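Local coordinates for protein Cbm77-rfpl (Ruminococcus flavefaciens, PDB 5FU5) that probably binds plant cell-wall polysaccharides as a carbohydrate-binding module of the rumen bacterium's cellulosome, at residues Pro3-Phe12 / Leu108-Glu117; Ala73-Lys81 / Leu93-Asp104. All coordinates share one frame; numbering follows the deposited sequence. Where two conformers were deposited one is given.

Interaction 1: Pro3-Phe12 / Leu108-Glu117; sequences PVAGNYVHDF and LFYMEYAALE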
loop_
_atom_site.group_PDB
_atom_site.type_symbol
_atom_site.label_atom_id
_atom_site.label_comp_id
_atom_site.label_asym_id
_atom_site.label_seq_id
_atom_site.Cartn_x
_atom_site.Cartn_y
_atom_site.Cartn_z
ATOM N N PRO A 3 3.839 0.618 21.200
ATOM C CA PRO A 3 4.459 1.882 20.946
ATOM C C PRO A 3 4.118 2.443 19.535
ATOM O O PRO A 3 4.801 3.344 19.123
ATOM C CB PRO A 3 5.943 1.550 21.097
ATOM C CG PRO A 3 6.030 0.212 20.489
ATOM C CD PRO A 3 4.774 -0.492 20.932
ATOM N N VAL A 4 3.080 1.944 18.827
ATOM C CA VAL A 4 2.540 2.678 17.647
ATOM C C VAL A 4 1.775 3.963 18.075
ATOM O O VAL A 4 0.990 3.958 18.932
ATOM C CB VAL A 4 1.663 1.800 16.682
ATOM C CG1 VAL A 4 1.049 2.638 15.572
ATOM C CG2 VAL A 4 2.486 0.689 16.009
ATOM N N ALA A 5 2.103 5.066 17.400
ATOM C CA ALA A 5 1.478 6.353 17.650
ATOM C C ALA A 5 0.356 6.605 16.627
ATOM O O ALA A 5 -0.665 7.186 16.942
ATOM C CB ALA A 5 2.502 7.460 17.560
ATOM N N GLY A 6 0.564 6.222 15.384
ATOM C CA GLY A 6 -0.356 6.575 14.323
ATOM C C GLY A 6 -0.444 5.474 13.328
ATOM O O GLY A 6 0.609 4.930 12.937
ATOM N N ASN A 7 -1.659 5.159 12.868
ATOM C CA ASN A 7 -1.882 4.180 11.803
ATOM C C ASN A 7 -2.585 4.970 10.700
ATOM O O ASN A 7 -3.754 5.408 10.894
ATOM C CB ASN A 7 -2.756 3.058 12.295
ATOM C CG ASN A 7 -2.105 2.273 13.367
ATOM O OD1 ASN A 7 -1.212 1.463 13.082
ATOM N ND2 ASN A 7 -2.441 2.563 14.630
ATOM N N TYR A 8 -1.907 5.157 9.568
ATOM C CA TYR A 8 -2.402 5.939 8.437
ATOM C C TYR A 8 -2.840 4.946 7.384
ATOM O O TYR A 8 -2.013 4.239 6.794
ATOM C CB TYR A 8 -1.325 6.885 7.919
ATOM C CG TYR A 8 -0.780 7.775 9.011
ATOM C CD1 TYR A 8 0.278 7.365 9.854
ATOM C CD2 TYR A 8 -1.339 9.040 9.249
ATOM C CE1 TYR A 8 0.771 8.198 10.855
ATOM C CE2 TYR A 8 -0.851 9.871 10.245
ATOM C CZ TYR A 8 0.211 9.454 11.050
ATOM O OH TYR A 8 0.722 10.238 12.059
ATOM N N VAL A 9 -4.153 4.888 7.150
ATOM C CA VAL A 9 -4.799 3.830 6.413
ATOM C C VAL A 9 -5.395 4.367 5.124
ATOM O O VAL A 9 -5.935 5.494 5.120
ATOM C CB VAL A 9 -5.900 3.216 7.277
ATOM C CG1 VAL A 9 -6.659 2.126 6.530
ATOM C CG2 VAL A 9 -5.299 2.674 8.572
ATOM N N HIS A 10 -5.354 3.568 4.060
ATOM C CA HIS A 10 -6.065 3.890 2.845
ATOM C C HIS A 10 -6.729 2.660 2.283
ATOM O O HIS A 10 -6.050 1.688 1.929
ATOM C CB HIS A 10 -5.179 4.509 1.782
ATOM C CG HIS A 10 -5.967 5.011 0.621
ATOM N ND1 HIS A 10 -6.775 6.132 0.709
ATOM C CD2 HIS A 10 -6.181 4.484 -0.599
ATOM C CE1 HIS A 10 -7.431 6.270 -0.426
ATOM N NE2 HIS A 10 -7.100 5.288 -1.234
ATOM N N ASP A 11 -8.073 2.740 2.158
ATOM C CA ASP A 11 -8.900 1.693 1.625
ATOM C C ASP A 11 -9.315 2.153 0.231
ATOM O O ASP A 11 -10.044 3.190 0.071
ATOM C CB ASP A 11 -10.102 1.510 2.579
ATOM C CG ASP A 11 -11.140 0.556 2.106
ATOM O OD1 ASP A 11 -11.226 0.238 0.917
ATOM O OD2 ASP A 11 -11.982 0.147 2.981
ATOM N N PHE A 12 -8.811 1.471 -0.810
ATOM C CA PHE A 12 -9.118 1.867 -2.171
ATOM C C PHE A 12 -10.562 1.673 -2.622
ATOM O O PHE A 12 -10.983 2.304 -3.585
ATOM C CB PHE A 12 -8.148 1.173 -3.176
ATOM C CG PHE A 12 -6.749 1.723 -3.127
ATOM C CD1 PHE A 12 -6.362 2.857 -3.845
ATOM C CD2 PHE A 12 -5.805 1.103 -2.322
ATOM C CE1 PHE A 12 -5.053 3.327 -3.748
ATOM C CE2 PHE A 12 -4.532 1.584 -2.246
ATOM C CZ PHE A 12 -4.152 2.698 -2.947
ATOM N N LEU A 108 -3.426 -3.496 -6.056
ATOM C CA LEU A 108 -3.326 -3.055 -4.675
ATOM C C LEU A 108 -4.708 -2.656 -4.090
ATOM O O LEU A 108 -5.382 -1.793 -4.662
ATOM C CB LEU A 108 -2.361 -1.879 -4.593
ATOM C CG LEU A 108 -2.113 -1.240 -3.203
ATOM C CD1 LEU A 108 -1.517 -2.249 -2.226
ATOM C CD2 LEU A 108 -1.293 0.013 -3.310
ATOM N N PHE A 109 -5.068 -3.252 -2.956
ATOM C CA PHE A 109 -6.411 -3.014 -2.360
ATOM C C PHE A 109 -6.451 -2.229 -1.056
ATOM O O PHE A 109 -7.477 -1.608 -0.716
ATOM C CB PHE A 109 -7.139 -4.346 -2.187
ATOM C CG PHE A 109 -7.555 -4.998 -3.480
ATOM C CD1 PHE A 109 -6.640 -5.664 -4.290
ATOM C CD2 PHE A 109 -8.871 -5.014 -3.897
ATOM C CE1 PHE A 109 -7.018 -6.237 -5.475
ATOM C CE2 PHE A 109 -9.251 -5.632 -5.060
ATOM C CZ PHE A 109 -8.340 -6.254 -5.862
ATOM N N TYR A 110 -5.373 -2.236 -0.297
ATOM C CA TYR A 110 -5.347 -1.631 1.038
ATOM C C TYR A 110 -3.922 -1.299 1.400
ATOM O O TYR A 110 -3.004 -2.051 1.040
ATOM C CB TYR A 110 -5.956 -2.613 2.061
ATOM C CG TYR A 110 -6.220 -2.021 3.463
ATOM C CD1 TYR A 110 -7.325 -1.225 3.720
ATOM C CD2 TYR A 110 -5.341 -2.297 4.512
ATOM C CE1 TYR A 110 -7.525 -0.724 4.991
ATOM C CE2 TYR A 110 -5.512 -1.790 5.770
ATOM C CZ TYR A 110 -6.600 -1.031 6.021
ATOM O OH TYR A 110 -6.715 -0.558 7.318
ATOM N N MET A 111 -3.743 -0.222 2.135
ATOM C CA MET A 111 -2.441 0.046 2.691
ATOM C C MET A 111 -2.510 0.756 4.016
ATOM O O MET A 111 -3.500 1.438 4.338
ATOM C CB MET A 111 -1.551 0.765 1.685
ATOM C CG MET A 111 -1.983 2.133 1.274
ATOM S SD MET A 111 -0.903 2.895 0.032
ATOM C CE MET A 111 -2.066 4.208 -0.249
ATOM N N GLU A 112 -1.488 0.492 4.839
ATOM C CA GLU A 112 -1.368 1.067 6.159
ATOM C C GLU A 112 0.074 1.404 6.454
ATOM O O GLU A 112 0.956 0.653 6.086
ATOM C CB GLU A 112 -1.880 0.101 7.238
ATOM C CG GLU A 112 -1.295 0.435 8.589
ATOM C CD GLU A 112 -1.972 -0.206 9.746
ATOM O OE1 GLU A 112 -2.653 -1.248 9.569
ATOM O OE2 GLU A 112 -1.799 0.377 10.828
ATOM N N TYR A 113 0.290 2.529 7.120
ATOM C CA TYR A 113 1.593 2.876 7.650
ATOM C C TYR A 113 1.420 3.034 9.148
ATOM O O TYR A 113 0.668 3.905 9.589
ATOM C CB TYR A 113 2.196 4.157 7.026
ATOM C CG TYR A 113 3.580 4.373 7.535
ATOM C CD1 TYR A 113 4.603 3.487 7.159
ATOM C CD2 TYR A 113 3.878 5.334 8.490
ATOM C CE1 TYR A 113 5.877 3.608 7.676
ATOM C CE2 TYR A 113 5.166 5.448 9.032
ATOM C CZ TYR A 113 6.173 4.575 8.567
ATOM O OH TYR A 113 7.444 4.658 9.078
ATOM N N ALA A 114 2.114 2.192 9.915
ATOM C CA ALA A 114 2.095 2.201 11.392
ATOM C C ALA A 114 3.346 2.894 11.855
ATOM O O ALA A 114 4.422 2.325 11.754
ATOM C CB ALA A 114 2.018 0.793 11.933
ATOM N N ALA A 115 3.201 4.095 12.384
ATOM C CA ALA A 115 4.291 4.951 12.801
ATOM C C ALA A 115 4.522 4.789 14.283
ATOM O O ALA A 115 3.579 4.902 15.074
ATOM C CB ALA A 115 3.991 6.395 12.476
ATOM N N LEU A 116 5.766 4.566 14.684
ATOM C CA LEU A 116 6.123 4.414 16.098
ATOM C C LEU A 116 6.120 5.721 16.854
ATOM O O LEU A 116 6.377 6.774 16.305
ATOM C CB LEU A 116 7.561 3.829 16.171
ATOM C CG LEU A 116 7.740 2.400 15.650
ATOM C CD1 LEU A 116 9.231 2.000 15.579
ATOM C CD2 LEU A 116 6.994 1.409 16.502
ATOM N N GLU A 117 5.764 5.653 18.137
ATOM C CA GLU A 117 5.868 6.793 19.002
ATOM C C GLU A 117 7.343 7.150 19.248
ATOM O O GLU A 117 8.036 6.378 19.875
ATOM C CB GLU A 117 5.093 6.470 20.317
ATOM C CG GLU A 117 5.001 7.592 21.332
ATOM C CD GLU A 117 4.565 8.900 20.754
ATOM O OE1 GLU A 117 3.403 9.004 20.336
ATOM O OE2 GLU A 117 5.404 9.830 20.717
#
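Phe-12 lays the CE2 corner of its ring against Leu-108, with CD2 of the leucine 3.8 Å from that carbon. Met-111 reaches the same ring: its CG stands between the backbone N and the carbonyl carbon (chi1 65°), and the chain then runs extended, bringing CE to 3.7 Å from Phe-12 CZ. The Phe-109 O and the Tyr-110 N lie at the ring edge, and His-10 CD2, 3.4 Å above the ring plane, sits over its centre. Farther along, Tyr-8 turns a ring edge to its partners, CE1 lying 4.0 Å from Ala-115 CB. Most of these side chains stand on an antiparallel ladder joining the N-terminal strand 4-11 to the last strand of this beta-sheet module; Phe-12 follows just after its end. A classic beta bulge interrupts it, Ala-115 O accepting from Ala-5 N at 2.8 Å and, weakly, Gly-6 N to Ala-115 O at 3.3 Å. Beyond it the Glu-117 N meets the Pro-3 O at 2.7 Å, almost straight (179° at the hydrogen). Outside the pair, His-10 NE2 is bonded to the Gly-16 O, Asp-11 OD1 caps the Ala-14 N, and Ile-24 and Leu-28 pack on Phe-12.

Interaction 2: Ala73-Lys81 / Leu93-Asp104; sequences ATAKVDGNK and LAQGAHTITKAD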
loop_
_atom_site.group_PDB
_atom_site.type_symbol
_atom_site.label_atom_id
_atom_site.label_comp_id
_atom_site.label_asym_id
_atom_site.label_seq_id
_atom_site.Cartn_x
_atom_site.Cartn_y
_atom_site.Cartn_z
ATOM N N ALA A 73 2.355 -10.992 -5.081
ATOM C CA ALA A 73 2.454 -9.620 -5.567
ATOM C C ALA A 73 3.812 -8.996 -5.226
ATOM O O ALA A 73 4.498 -9.400 -4.264
ATOM C CB ALA A 73 1.357 -8.792 -4.939
ATOM N N THR A 74 4.171 -7.988 -6.004
ATOM C CA THR A 74 5.421 -7.287 -5.824
ATOM C C THR A 74 5.193 -5.791 -5.922
ATOM O O THR A 74 4.189 -5.306 -6.439
ATOM C CB THR A 74 6.440 -7.659 -6.924
ATOM O OG1 THR A 74 5.872 -7.353 -8.185
ATOM C CG2 THR A 74 6.801 -9.155 -6.840
ATOM N N ALA A 75 6.136 -5.051 -5.408
ATOM C CA ALA A 75 6.194 -3.591 -5.589
ATOM C C ALA A 75 7.617 -3.097 -5.355
ATOM O O ALA A 75 8.446 -3.823 -4.800
ATOM C CB ALA A 75 5.265 -2.862 -4.615
ATOM N N LYS A 76 7.884 -1.875 -5.769
ATOM C CA LYS A 76 9.125 -1.199 -5.397
ATOM C C LYS A 76 8.794 -0.183 -4.328
ATOM O O LYS A 76 7.853 0.617 -4.510
ATOM C CB LYS A 76 9.801 -0.550 -6.613
ATOM C CG LYS A 76 10.398 -1.576 -7.544
ATOM C CD LYS A 76 11.123 -0.901 -8.683
ATOM C CE LYS A 76 11.715 -1.943 -9.608
ATOM N NZ LYS A 76 12.663 -1.327 -10.589
ATOM N N VAL A 77 9.592 -0.163 -3.270
ATOM C CA VAL A 77 9.477 0.841 -2.247
ATOM C C VAL A 77 10.828 1.569 -2.213
ATOM O O VAL A 77 11.870 0.937 -2.028
ATOM C CB VAL A 77 9.079 0.249 -0.884
ATOM C CG1 VAL A 77 9.025 1.354 0.169
ATOM C CG2 VAL A 77 7.722 -0.428 -1.002
ATOM N N ASP A 78 10.817 2.870 -2.507
ATOM C CA ASP A 78 12.007 3.662 -2.676
ATOM C C ASP A 78 12.990 3.003 -3.689
ATOM O O ASP A 78 14.219 2.997 -3.472
ATOM C CB ASP A 78 12.649 3.940 -1.307
ATOM C CG ASP A 78 11.695 4.629 -0.341
ATOM O OD1 ASP A 78 10.813 5.361 -0.805
ATOM O OD2 ASP A 78 11.871 4.468 0.860
ATOM N N GLY A 79 12.419 2.454 -4.759
ATOM C CA GLY A 79 13.171 1.821 -5.827
ATOM C C GLY A 79 13.638 0.402 -5.583
ATOM O O GLY A 79 14.227 -0.195 -6.480
ATOM N N ASN A 80 13.348 -0.158 -4.397
ATOM C CA ASN A 80 13.726 -1.532 -4.038
ATOM C C ASN A 80 12.540 -2.480 -4.163
ATOM O O ASN A 80 11.489 -2.261 -3.523
ATOM C CB ASN A 80 14.319 -1.590 -2.612
ATOM C CG ASN A 80 15.538 -0.708 -2.440
ATOM O OD1 ASN A 80 15.640 0.094 -1.497
ATOM N ND2 ASN A 80 16.456 -0.830 -3.341
ATOM N N LYS A 81 12.714 -3.560 -4.946
ATOM C CA LYS A 81 11.686 -4.595 -5.100
ATOM C C LYS A 81 11.480 -5.361 -3.789
ATOM O O LYS A 81 12.427 -5.803 -3.105
ATOM C CB LYS A 81 12.049 -5.606 -6.197
ATOM C CG LYS A 81 10.942 -6.609 -6.518
ATOM C CD LYS A 81 11.281 -7.480 -7.715
ATOM C CE LYS A 81 10.251 -8.538 -8.035
ATOM N NZ LYS A 81 10.656 -9.377 -9.209
ATOM N N LEU A 93 10.301 0.997 7.577
ATOM C CA LEU A 93 10.736 2.265 7.038
ATOM C C LEU A 93 11.191 3.262 8.095
ATOM O O LEU A 93 10.725 3.219 9.253
ATOM C CB LEU A 93 9.631 2.909 6.171
ATOM C CG LEU A 93 9.160 2.137 4.955
ATOM C CD1 LEU A 93 7.981 2.853 4.318
ATOM C CD2 LEU A 93 10.262 1.919 3.931
ATOM N N ALA A 94 12.154 4.091 7.712
ATOM C CA ALA A 94 12.580 5.207 8.545
ATOM C C ALA A 94 11.672 6.424 8.322
ATOM O O ALA A 94 10.900 6.488 7.364
ATOM C CB ALA A 94 14.026 5.573 8.211
ATOM N N GLN A 95 11.786 7.388 9.221
ATOM C CA GLN A 95 11.104 8.682 9.040
ATOM C C GLN A 95 11.527 9.263 7.694
ATOM O O GLN A 95 12.685 9.106 7.269
ATOM C CB GLN A 95 11.507 9.648 10.152
ATOM C CG GLN A 95 10.797 10.997 10.173
ATOM C CD GLN A 95 11.261 12.018 9.139
ATOM O OE1 GLN A 95 12.439 12.063 8.771
ATOM N NE2 GLN A 95 10.329 12.917 8.719
ATOM N N GLY A 96 10.600 9.959 7.033
ATOM C CA GLY A 96 10.915 10.708 5.832
ATOM C C GLY A 96 10.111 10.289 4.643
ATOM O O GLY A 96 9.153 9.497 4.755
ATOM N N ALA A 97 10.472 10.861 3.495
ATOM C CA ALA A 97 9.708 10.683 2.259
ATOM C C ALA A 97 9.923 9.292 1.697
ATOM O O ALA A 97 11.048 8.782 1.705
ATOM C CB ALA A 97 10.088 11.723 1.218
ATOM N N HIS A 98 8.828 8.671 1.252
ATOM C CA HIS A 98 8.857 7.355 0.578
ATOM C C HIS A 98 7.958 7.329 -0.638
ATOM O O HIS A 98 6.992 8.092 -0.732
ATOM C CB HIS A 98 8.428 6.243 1.548
ATOM C CG HIS A 98 9.279 6.205 2.771
ATOM N ND1 HIS A 98 10.579 5.742 2.745
ATOM C CD2 HIS A 98 9.060 6.622 4.032
ATOM C CE1 HIS A 98 11.111 5.856 3.949
ATOM N NE2 HIS A 98 10.213 6.419 4.742
ATOM N N THR A 99 8.238 6.409 -1.539
ATOM C CA THR A 99 7.507 6.256 -2.780
ATOM C C THR A 99 7.341 4.786 -3.131
ATOM O O THR A 99 8.322 4.026 -3.107
ATOM C CB THR A 99 8.206 6.990 -3.953
ATOM O OG1 THR A 99 8.666 8.277 -3.536
ATOM C CG2 THR A 99 7.272 7.162 -5.159
ATOM N N ILE A 100 6.110 4.406 -3.479
ATOM C CA ILE A 100 5.777 3.060 -3.913
ATOM C C ILE A 100 5.511 3.133 -5.413
ATOM O O ILE A 100 4.693 3.956 -5.880
ATOM C CB ILE A 100 4.533 2.529 -3.189
ATOM C CG1 ILE A 100 4.665 2.677 -1.650
ATOM C CG2 ILE A 100 4.206 1.103 -3.644
ATOM C CD1 ILE A 100 3.304 2.638 -0.924
ATOM N N THR A 101 6.164 2.265 -6.181
ATOM C CA THR A 101 5.985 2.194 -7.626
ATOM C C THR A 101 5.893 0.694 -8.049
ATOM O O THR A 101 6.003 -0.231 -7.207
ATOM C CB THR A 101 7.163 2.903 -8.329
ATOM O OG1 THR A 101 8.384 2.292 -7.890
ATOM C CG2 THR A 101 7.174 4.378 -8.019
ATOM N N LYS A 102 5.701 0.470 -9.347
ATOM C CA LYS A 102 5.471 -0.856 -9.881
ATOM C C LYS A 102 6.770 -1.683 -9.879
ATOM O O LYS A 102 7.845 -1.161 -10.238
ATOM C CB LYS A 102 4.941 -0.770 -11.296
ATOM C CG LYS A 102 4.667 -2.114 -11.953
ATOM C CD LYS A 102 4.239 -1.975 -13.390
ATOM C CE LYS A 102 3.948 -3.304 -14.044
ATOM N NZ LYS A 102 3.893 -3.247 -15.521
ATOM N N ALA A 103 6.649 -2.954 -9.495
ATOM C CA ALA A 103 7.630 -3.990 -9.815
ATOM C C ALA A 103 7.001 -4.835 -10.937
ATOM O O ALA A 103 7.152 -4.484 -12.110
ATOM C CB ALA A 103 8.036 -4.794 -8.582
ATOM N N ASP A 104 6.238 -5.883 -10.610
ATOM C CA ASP A 104 5.566 -6.697 -11.622
ATOM C C ASP A 104 4.068 -6.430 -11.541
ATOM O O ASP A 104 3.610 -5.683 -10.692
ATOM C CB ASP A 104 5.918 -8.177 -11.479
ATOM C CG ASP A 104 7.405 -8.434 -11.626
ATOM O OD1 ASP A 104 8.133 -7.706 -12.358
ATOM O OD2 ASP A 104 7.868 -9.377 -10.971
HETATM O O HOH W 1 4.046 -3.814 -8.710
HETATM O O HOH W 2 9.675 3.188 -5.556
#
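The Thr-99 O is gripped twice, by the Asp-78 N at 2.8 Å and by a water that also accepts the Gly-79 N-H and is bonded to Thr-101 OG1. Asp-78 answers with its side chain: OD1 takes the Thr-99 N-H at 2.9 Å, so a carboxylate oxygen does the work of a backbone carbonyl just where strand 74-77 leaves the ladder. With CG beside the backbone N (chi1 -57°), the other oxygen, OD2, is carried to His-98 and accepts from ND1 at 2.6 Å through its syn lone pair. Carboxylate and imidazole are nearly coplanar, 24° apart. Past CE1, the ring's other nitrogen, NE2, donates to the Ala-94 O at 2.7 Å, and Leu-93 CD1 lies over one ring face. With an alanine in place of His-98, both ring N-H groups go, which would probably leave Asp-78 OD2 and the Ala-94 O each without that donor and free the link 94-95 from Asp-78. The hairpin is a two-residue one, closed by a type I' turn from Val-77 to Asn-80, and its strand 74-77 is paired antiparallel with strand 96-101, itself bonded to strand 53-58. On the inner side Val-77 CG1 packs on Leu-93 CD2, 4.0 Å away, and Leu-93 in turn touches Leu-64 of strand 62-68. At the far end Thr-74 OG1 accepts the Asp-104 N-H at 2.9 Å, beside a water that joins the Thr-74 O to the Ala-103 N and the Asp-104 O. Nearby, Lys-81 NZ makes a weak salt bridge to Asp-104 OD2 at 3.3 Å. Because His-98 donates from both nitrogens and one acceptor is a carboxylate, its ring is likely to carry a positive charge, making the pair with Asp-78 ionic in character.

From the N terminus the chain lays down strand 4-11, which waits about a hundred residues for its partner: interaction 1 closes when strand 107-116 returns beside it, bringing both ends of the module together. Interaction 2 is nested inside that long loop and closes a much shorter one, as strand 96-101 comes back along the hairpin that begins with strand 74-77. The two loops do not cross. After strand 96-101 a short connection, 102-106, leads to strand 107-116, the next strand in the chain, and both contacts belong to the same antiparallel sheet. Their centres are 15 Å apart, and they touch where Tyr-113 OH packs near the Leu-93 O.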